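Local coordinates for BH1408 protein (Bacillus halodurans, PDB 4E0A) that probably acts as an N-acetyltransferase of the GNAT family, passing an acetyl group to an amine, at residues A[14-17]-A[18-22]; A[78-81]-A[82-85]; A[137-140]-A[141-145]. The protein carries 1 engineered substitution. One frame throughout, in Å; residues are numbered along the deposited sequence.

Contact 1: A[14-17]-A[18-22]; sequences VARL and HTQVH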
loop_
_atom_site.group_PDB
_atom_site.type_symbol
_atom_site.label_atom_id
_atom_site.label_comp_id
_atom_site.label_asym_id
_atom_site.label_seq_id
_atom_site.Cartn_x
_atom_site.Cartn_y
_atom_site.Cartn_z
ATOM N N VAL A 14 -8.787 -14.005 -20.349
ATOM C CA VAL A 14 -8.369 -13.360 -19.113
ATOM C C VAL A 14 -7.953 -11.907 -19.370
ATOM O O VAL A 14 -8.293 -11.016 -18.590
ATOM C CB VAL A 14 -7.251 -14.148 -18.428
ATOM C CG1 VAL A 14 -6.638 -13.333 -17.256
ATOM C CG2 VAL A 14 -7.798 -15.501 -17.956
ATOM N N ALA A 15 -7.252 -11.665 -20.480
ATOM C CA ALA A 15 -6.843 -10.306 -20.836
ATOM C C ALA A 15 -8.035 -9.366 -21.037
ATOM O O ALA A 15 -8.016 -8.206 -20.601
ATOM C CB ALA A 15 -5.922 -10.313 -22.074
ATOM N N ARG A 16 -9.070 -9.872 -21.692
ATOM C CA ARG A 16 -10.270 -9.088 -21.961
ATOM C C ARG A 16 -10.918 -8.636 -20.656
ATOM O O ARG A 16 -11.304 -7.468 -20.497
ATOM C CB ARG A 16 -11.259 -9.914 -22.793
ATOM C CG ARG A 16 -12.582 -9.204 -23.071
ATOM C CD ARG A 16 -13.516 -10.061 -23.911
ATOM N NE ARG A 16 -13.967 -11.270 -23.220
ATOM C CZ ARG A 16 -15.038 -11.320 -22.431
ATOM N NH1 ARG A 16 -15.763 -10.227 -22.232
ATOM N NH2 ARG A 16 -15.387 -12.462 -21.848
ATOM N N LEU A 17 -11.025 -9.562 -19.711
ATOM C CA LEU A 17 -11.539 -9.231 -18.383
ATOM C C LEU A 17 -10.652 -8.220 -17.666
ATOM O O LEU A 17 -11.157 -7.294 -17.039
ATOM C CB LEU A 17 -11.669 -10.494 -17.525
ATOM C CG LEU A 17 -12.986 -11.273 -17.603
ATOM C CD1 LEU A 17 -13.567 -11.357 -19.000
ATOM C CD2 LEU A 17 -12.751 -12.671 -17.040
ATOM N N HIS A 18 -9.338 -8.394 -17.754
ATOM C CA HIS A 18 -8.431 -7.460 -17.097
ATOM C C HIS A 18 -8.635 -6.048 -17.643
ATOM O O HIS A 18 -8.603 -5.063 -16.897
ATOM C CB HIS A 18 -6.974 -7.884 -17.260
ATOM C CG HIS A 18 -6.011 -6.986 -16.541
ATOM N ND1 HIS A 18 -5.426 -5.891 -17.141
ATOM C CD2 HIS A 18 -5.537 -7.017 -15.272
ATOM C CE1 HIS A 18 -4.628 -5.289 -16.275
ATOM N NE2 HIS A 18 -4.679 -5.950 -15.135
ATOM N N THR A 19 -8.878 -5.967 -18.947
ATOM C CA THR A 19 -9.085 -4.685 -19.613
ATOM C C THR A 19 -10.339 -3.937 -19.144
ATOM O O THR A 19 -10.288 -2.713 -18.984
ATOM C CB THR A 19 -9.060 -4.851 -21.145
ATOM O OG1 THR A 19 -7.736 -5.236 -21.532
ATOM C CG2 THR A 19 -9.423 -3.536 -21.853
ATOM N N GLN A 20 -11.455 -4.649 -18.937
ATOM C CA GLN A 20 -12.647 -4.025 -18.363
ATOM C C GLN A 20 -12.276 -3.272 -17.093
ATOM O O GLN A 20 -12.600 -2.090 -16.940
ATOM C CB GLN A 20 -13.724 -5.065 -18.025
ATOM C CG GLN A 20 -14.282 -5.812 -19.206
ATOM C CD GLN A 20 -15.284 -6.879 -18.793
ATOM O OE1 GLN A 20 -15.640 -6.999 -17.617
ATOM N NE2 GLN A 20 -15.738 -7.663 -19.761
ATOM N N VAL A 21 -11.590 -3.962 -16.184
ATOM C CA VAL A 21 -11.221 -3.354 -14.910
ATOM C C VAL A 21 -10.167 -2.256 -15.103
ATOM O O VAL A 21 -10.258 -1.186 -14.491
ATOM C CB VAL A 21 -10.762 -4.407 -13.870
ATOM C CG1 VAL A 21 -10.123 -3.740 -12.658
ATOM C CG2 VAL A 21 -11.952 -5.270 -13.430
ATOM N N HIS A 22 -9.194 -2.498 -15.980
ATOM C CA HIS A 22 -8.177 -1.480 -16.212
ATOM C C HIS A 22 -8.793 -0.190 -16.727
ATOM O O HIS A 22 -8.483 0.894 -16.231
ATOM C CB HIS A 22 -7.093 -1.921 -17.184
ATOM C CG HIS A 22 -5.945 -0.965 -17.217
ATOM N ND1 HIS A 22 -5.098 -0.807 -16.145
ATOM C CD2 HIS A 22 -5.546 -0.071 -18.151
ATOM C CE1 HIS A 22 -4.199 0.121 -16.430
ATOM N NE2 HIS A 22 -4.447 0.582 -17.642
HETATM O O HOH W 1 -15.014 -7.038 -22.550
HETATM O O HOH W 2 -13.725 -7.742 -15.535
#
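R16 and Q20 lie side by side one turn apart, pointing the same way out of a continuous helix, and show how two long polar neighbours can be joined without a direct hydrogen bond. Q20 is the one to follow. Its CB sits 3.5 Å from L17 O, and its CG, placed opposite the carbonyl carbon (chi1 -64°), runs past R16 O. Beyond CG the chain is extended and carries the amide out beside the guanidinium, whose plane is turned 66° from it. At the tip, Q20 NE2 comes to 3.6 Å from R16 NH1; both are donors, and a water settles the matter by accepting from both, 2.9 Å from Q20 NE2 and 3.3 Å from R16 NH1. D97 reinforces the link, taking a hydrogen bond from Q20 NE2 and a salt bridge from R16 NH2, while Q20 OE1 accepts from the backbone N of E98. The guanidinium also has an apolar neighbour: L17 CD1 rests 3.5 Å above one face, toward the rim. Underneath, ordinary helical bonds hold the frame, with H18 N on V14 O at 2.9 Å and Q20 N on R16 O at 3.2 Å; the bond from V21 N to L17 O is stretched and weak. On another side of the turn, H18 swings its ring away from these carbonyls, where ND1 bonds T39 OG1. L17 meanwhile packs on I66 and Y69 of strand 65-77. A polar flank tied to the D97-E98 loop beside an apolar one laid on the sheet is characteristic of an amphipathic helix, here helix 11-28, the first helix of the GNAT fold.

Contact 2: A[78-81]-A[82-85]; sequences PLLP and TMQQ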
loop_
_atom_site.group_PDB
_atom_site.type_symbol
_atom_site.label_atom_id
_atom_site.label_comp_id
_atom_site.label_asym_id
_atom_site.label_seq_id
_atom_site.Cartn_x
_atom_site.Cartn_y
_atom_site.Cartn_z
ATOM N N PRO A 78 10.345 -11.693 6.141
ATOM C CA PRO A 78 11.226 -12.314 7.128
ATOM C C PRO A 78 11.025 -11.706 8.508
ATOM O O PRO A 78 10.508 -10.605 8.639
ATOM C CB PRO A 78 12.624 -11.942 6.616
ATOM C CG PRO A 78 12.414 -10.573 6.009
ATOM C CD PRO A 78 11.034 -10.644 5.363
ATOM N N LEU A 79 11.456 -12.428 9.526
ATOM C CA LEU A 79 11.495 -11.885 10.869
ATOM C C LEU A 79 12.448 -10.691 10.872
ATOM O O LEU A 79 13.561 -10.772 10.340
ATOM C CB LEU A 79 11.958 -12.958 11.855
ATOM C CG LEU A 79 12.068 -12.519 13.315
ATOM C CD1 LEU A 79 10.716 -12.061 13.870
ATOM C CD2 LEU A 79 12.666 -13.631 14.157
ATOM N N LEU A 80 11.984 -9.572 11.421
ATOM C CA LEU A 80 12.821 -8.399 11.627
ATOM C C LEU A 80 12.716 -8.019 13.103
ATOM O O LEU A 80 11.794 -8.463 13.788
ATOM C CB LEU A 80 12.366 -7.246 10.740
ATOM C CG LEU A 80 12.480 -7.445 9.230
ATOM C CD1 LEU A 80 12.044 -6.176 8.498
ATOM C CD2 LEU A 80 13.905 -7.831 8.847
ATOM N N PRO A 81 13.677 -7.233 13.608
ATOM C CA PRO A 81 13.592 -6.792 15.003
ATOM C C PRO A 81 12.251 -6.127 15.295
ATOM O O PRO A 81 11.674 -6.373 16.353
ATOM C CB PRO A 81 14.721 -5.773 15.104
ATOM C CG PRO A 81 15.764 -6.323 14.163
ATOM C CD PRO A 81 14.964 -6.860 12.994
ATOM N N THR A 82 11.734 -5.357 14.349
ATOM C CA THR A 82 10.532 -4.568 14.619
ATOM C C THR A 82 9.259 -5.040 13.909
ATOM O O THR A 82 8.197 -4.448 14.097
ATOM C CB THR A 82 10.760 -3.071 14.318
ATOM O OG1 THR A 82 11.054 -2.896 12.926
ATOM C CG2 THR A 82 11.917 -2.536 15.142
HETATM N N MSE A 83 9.349 -6.102 13.108
HETATM C CA MSE A 83 8.182 -6.586 12.372
HETATM C C MSE A 83 8.067 -8.090 12.503
HETATM O O MSE A 83 9.069 -8.799 12.372
HETATM C CB MSE A 83 8.283 -6.200 10.896
HETATM C CG MSE A 83 8.421 -4.721 10.650
HETATM SE SE MSE A 83 6.815 -3.751 11.138
HETATM C CE MSE A 83 5.761 -3.989 9.516
ATOM N N GLN A 84 6.858 -8.581 12.776
ATOM C CA GLN A 84 6.644 -10.022 12.852
ATOM C C GLN A 84 6.880 -10.625 11.478
ATOM O O GLN A 84 6.635 -9.968 10.459
ATOM C CB GLN A 84 5.228 -10.357 13.329
ATOM C CG GLN A 84 4.810 -9.686 14.635
ATOM C CD GLN A 84 5.484 -10.273 15.873
ATOM O OE1 GLN A 84 6.396 -11.090 15.779
ATOM N NE2 GLN A 84 5.027 -9.847 17.047
ATOM N N GLN A 85 7.399 -11.849 11.464
ATOM C CA GLN A 85 7.467 -12.651 10.253
ATOM C C GLN A 85 6.037 -12.882 9.762
ATOM O O GLN A 85 5.135 -13.180 10.554
ATOM C CB GLN A 85 8.133 -13.986 10.566
ATOM C CG GLN A 85 8.183 -14.964 9.396
ATOM C CD GLN A 85 8.985 -16.206 9.724
ATOM O OE1 GLN A 85 9.867 -16.177 10.582
ATOM N NE2 GLN A 85 8.682 -17.309 9.044
HETATM O O HOH W 3 12.325 -15.036 9.186
#
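L80 and M83 close the type I turn at the tip of the beta-hairpin whose loop, 78-85, links strand 65-77 to strand 86-96 in this GNAT fold. P81 and T82 fill the corner positions. The ring of P81 restricts its phi to -53°, a value that suits the first corner of such a turn, and T82 completes it. The closing residues form a hydrogen-bonded pair of unequal halves: L80 N gives a bond to M83 O at 3.2 Å, lying in the carbonyl plane with an N-H...O angle of 162°, whereas the return bond from M83 N to L80 O, at 3.5 Å, is weak. Their side chains leave the pair together, and CB of L80 meets CB of M83 at 4.2 Å. At the corner itself T82 keeps CG2 close to the P81 carbonyl carbon, 3.6 Å away. One residue before L80, L79 brings CD1 to within 3.9 Å of M83 O.

This loop stands far from the centre of its own chain, and it is the second subunit that gives it company. R34 of that subunit donates to P81 O, Q84 NE2 bonds G30 O of the same neighbour, and M83 packs on F33 of that chain, so the tip of the hairpin forms part of the contact between the two subunits. At the base of the loop Q85 reaches back toward L79. With CG opposite the backbone N (chi1 176°) and the rest of the chain extended, its amide lies beside L79, and OE1 stands 4.0 Å from L79 CB. A single water finishes the link, accepting from L79 N at 2.8 Å and donating to Q85 OE1 at 3.0 Å.

Contact 3: A[137-140]-A[141-145]; sequences KAFY and HSLGM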
loop_
_atom_site.group_PDB
_atom_site.type_symbol
_atom_site.label_atom_id
_atom_site.label_comp_id
_atom_site.label_asym_id
_atom_site.label_seq_id
_atom_site.Cartn_x
_atom_site.Cartn_y
_atom_site.Cartn_z
ATOM N N LYS A 137 -15.092 -2.468 -2.952
ATOM C CA LYS A 137 -15.090 -2.353 -1.497
ATOM C C LYS A 137 -16.299 -3.064 -0.856
ATOM O O LYS A 137 -16.154 -3.792 0.131
ATOM C CB LYS A 137 -15.010 -0.887 -1.056
ATOM C CG LYS A 137 -13.640 -0.250 -1.343
ATOM C CD LYS A 137 -13.434 1.069 -0.593
ATOM C CE LYS A 137 -14.178 2.220 -1.238
ATOM N NZ LYS A 137 -13.825 3.535 -0.607
ATOM N N ALA A 138 -17.482 -2.860 -1.422
ATOM C CA ALA A 138 -18.693 -3.498 -0.898
ATOM C C ALA A 138 -18.589 -5.011 -1.001
ATOM O O ALA A 138 -19.053 -5.727 -0.131
ATOM C CB ALA A 138 -19.918 -3.004 -1.636
ATOM N N PHE A 139 -17.989 -5.486 -2.084
ATOM C CA PHE A 139 -17.835 -6.921 -2.307
ATOM C C PHE A 139 -16.892 -7.475 -1.244
ATOM O O PHE A 139 -17.219 -8.433 -0.556
ATOM C CB PHE A 139 -17.293 -7.165 -3.719
ATOM C CG PHE A 139 -16.895 -8.587 -4.003
ATOM C CD1 PHE A 139 -17.850 -9.550 -4.291
ATOM C CD2 PHE A 139 -15.555 -8.947 -4.027
ATOM C CE1 PHE A 139 -17.478 -10.863 -4.565
ATOM C CE2 PHE A 139 -15.168 -10.246 -4.309
ATOM C CZ PHE A 139 -16.133 -11.211 -4.569
ATOM N N TYR A 140 -15.722 -6.870 -1.103
ATOM C CA TYR A 140 -14.765 -7.372 -0.115
ATOM C C TYR A 140 -15.255 -7.213 1.325
ATOM O O TYR A 140 -15.004 -8.079 2.175
ATOM C CB TYR A 140 -13.373 -6.761 -0.343
ATOM C CG TYR A 140 -12.770 -7.272 -1.635
ATOM C CD1 TYR A 140 -12.555 -8.634 -1.816
ATOM C CD2 TYR A 140 -12.454 -6.411 -2.685
ATOM C CE1 TYR A 140 -12.033 -9.131 -3.001
ATOM C CE2 TYR A 140 -11.923 -6.905 -3.888
ATOM C CZ TYR A 140 -11.723 -8.265 -4.029
ATOM O OH TYR A 140 -11.203 -8.785 -5.190
ATOM N N HIS A 141 -15.954 -6.119 1.606
ATOM C CA HIS A 141 -16.559 -5.959 2.931
ATOM C C HIS A 141 -17.522 -7.092 3.219
ATOM O O HIS A 141 -17.545 -7.634 4.322
ATOM C CB HIS A 141 -17.282 -4.618 3.053
ATOM C CG HIS A 141 -16.358 -3.454 3.245
ATOM N ND1 HIS A 141 -16.665 -2.180 2.821
ATOM C CD2 HIS A 141 -15.131 -3.376 3.815
ATOM C CE1 HIS A 141 -15.668 -1.366 3.120
ATOM N NE2 HIS A 141 -14.724 -2.068 3.722
ATOM N N SER A 142 -18.298 -7.465 2.206
ATOM C CA SER A 142 -19.341 -8.475 2.368
ATOM C C SER A 142 -18.748 -9.855 2.621
ATOM O O SER A 142 -19.424 -10.745 3.120
ATOM C CB SER A 142 -20.235 -8.526 1.133
ATOM O OG SER A 142 -19.709 -9.426 0.180
ATOM N N LEU A 143 -17.483 -10.030 2.265
ATOM C CA LEU A 143 -16.799 -11.302 2.487
ATOM C C LEU A 143 -15.970 -11.317 3.768
ATOM O O LEU A 143 -15.215 -12.254 4.000
ATOM C CB LEU A 143 -15.915 -11.649 1.293
ATOM C CG LEU A 143 -16.692 -11.860 -0.007
ATOM C CD1 LEU A 143 -15.740 -11.811 -1.194
ATOM C CD2 LEU A 143 -17.456 -13.172 0.033
ATOM N N GLY A 144 -16.100 -10.278 4.589
ATOM C CA GLY A 144 -15.402 -10.228 5.865
ATOM C C GLY A 144 -14.101 -9.433 5.859
ATOM O O GLY A 144 -13.423 -9.332 6.885
HETATM N N MSE A 145 -13.738 -8.851 4.719
HETATM C CA MSE A 145 -12.481 -8.104 4.665
HETATM C C MSE A 145 -12.544 -6.778 5.418
HETATM O O MSE A 145 -13.595 -6.140 5.497
HETATM C CB MSE A 145 -12.004 -7.905 3.223
HETATM C CG MSE A 145 -11.793 -9.216 2.477
HETATM SE SE MSE A 145 -10.509 -9.058 1.030
HETATM C CE MSE A 145 -8.828 -9.308 2.022
#
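F139 swings its ring to the side opposite its backbone N (chi1 171°), and L143, one turn on, sets CG opposite its carbonyl carbon (chi1 -63°); the two choices bring a methyl over an aromatic face. L143 CD1 lies 3.7 Å from the F139 ring centroid, 24° off the normal, in a CH-pi contact that favours CZ and CE2. On the neighbouring side, CD2 of F139 stands 3.6 Å above the plane of the Y140 ring, over its centre, so the edge of one aromatic group meets the face of the next. An alanine in place of F139 would probably cost L143 CD1 its CH-pi contact and open a gap over one face of the Y140 ring. Y140 also has selenomethionine M145 alongside, a Met-aromatic contact in which its SE approaches obliquely, 3.5 Å from Y140 CD1. F110 of helix 105-119 packs against Y140, L143 and M145, and M152 of the second subunit against Y140.

The backbone beneath is a Schellman motif that ends helix 134-142. M145 N bonds Y140 O at 2.9 Å and G144 N bonds H141 O at 3.0 Å, while G144 takes the positive phi that a side chain would find hard to accept. Y140 O is gripped twice, since L143 N reaches it from the other face of its plane at 3.2 Å. S142 OG bonds F139 O at 2.8 Å. The last carbonyls of the helix thus find donors within the turn as the chain reverses into strand 146-155, while the side chains of Y140 and M145 pack on L127 and F110.

Along the chain the three contacts come in series: contact 1 in helix 11-28, contact 2 at the tip of the hairpin between strands 65-77 and 86-96, contact 3 at the end of helix 134-142. The centres of contacts 1 and 2 lie about 36 Å apart, on opposite sides of the chain's centre, those of 2 and 3 about 29 Å, and those of 1 and 3 about 21 Å. The strands that carry contact 2 belong to the central mixed sheet, on which L17 of contact 1 and Y140 of contact 3 also pack. Across the dimer, T82 packs on H22 of the second subunit, so contact 2 meets segment 18-22 of its partner.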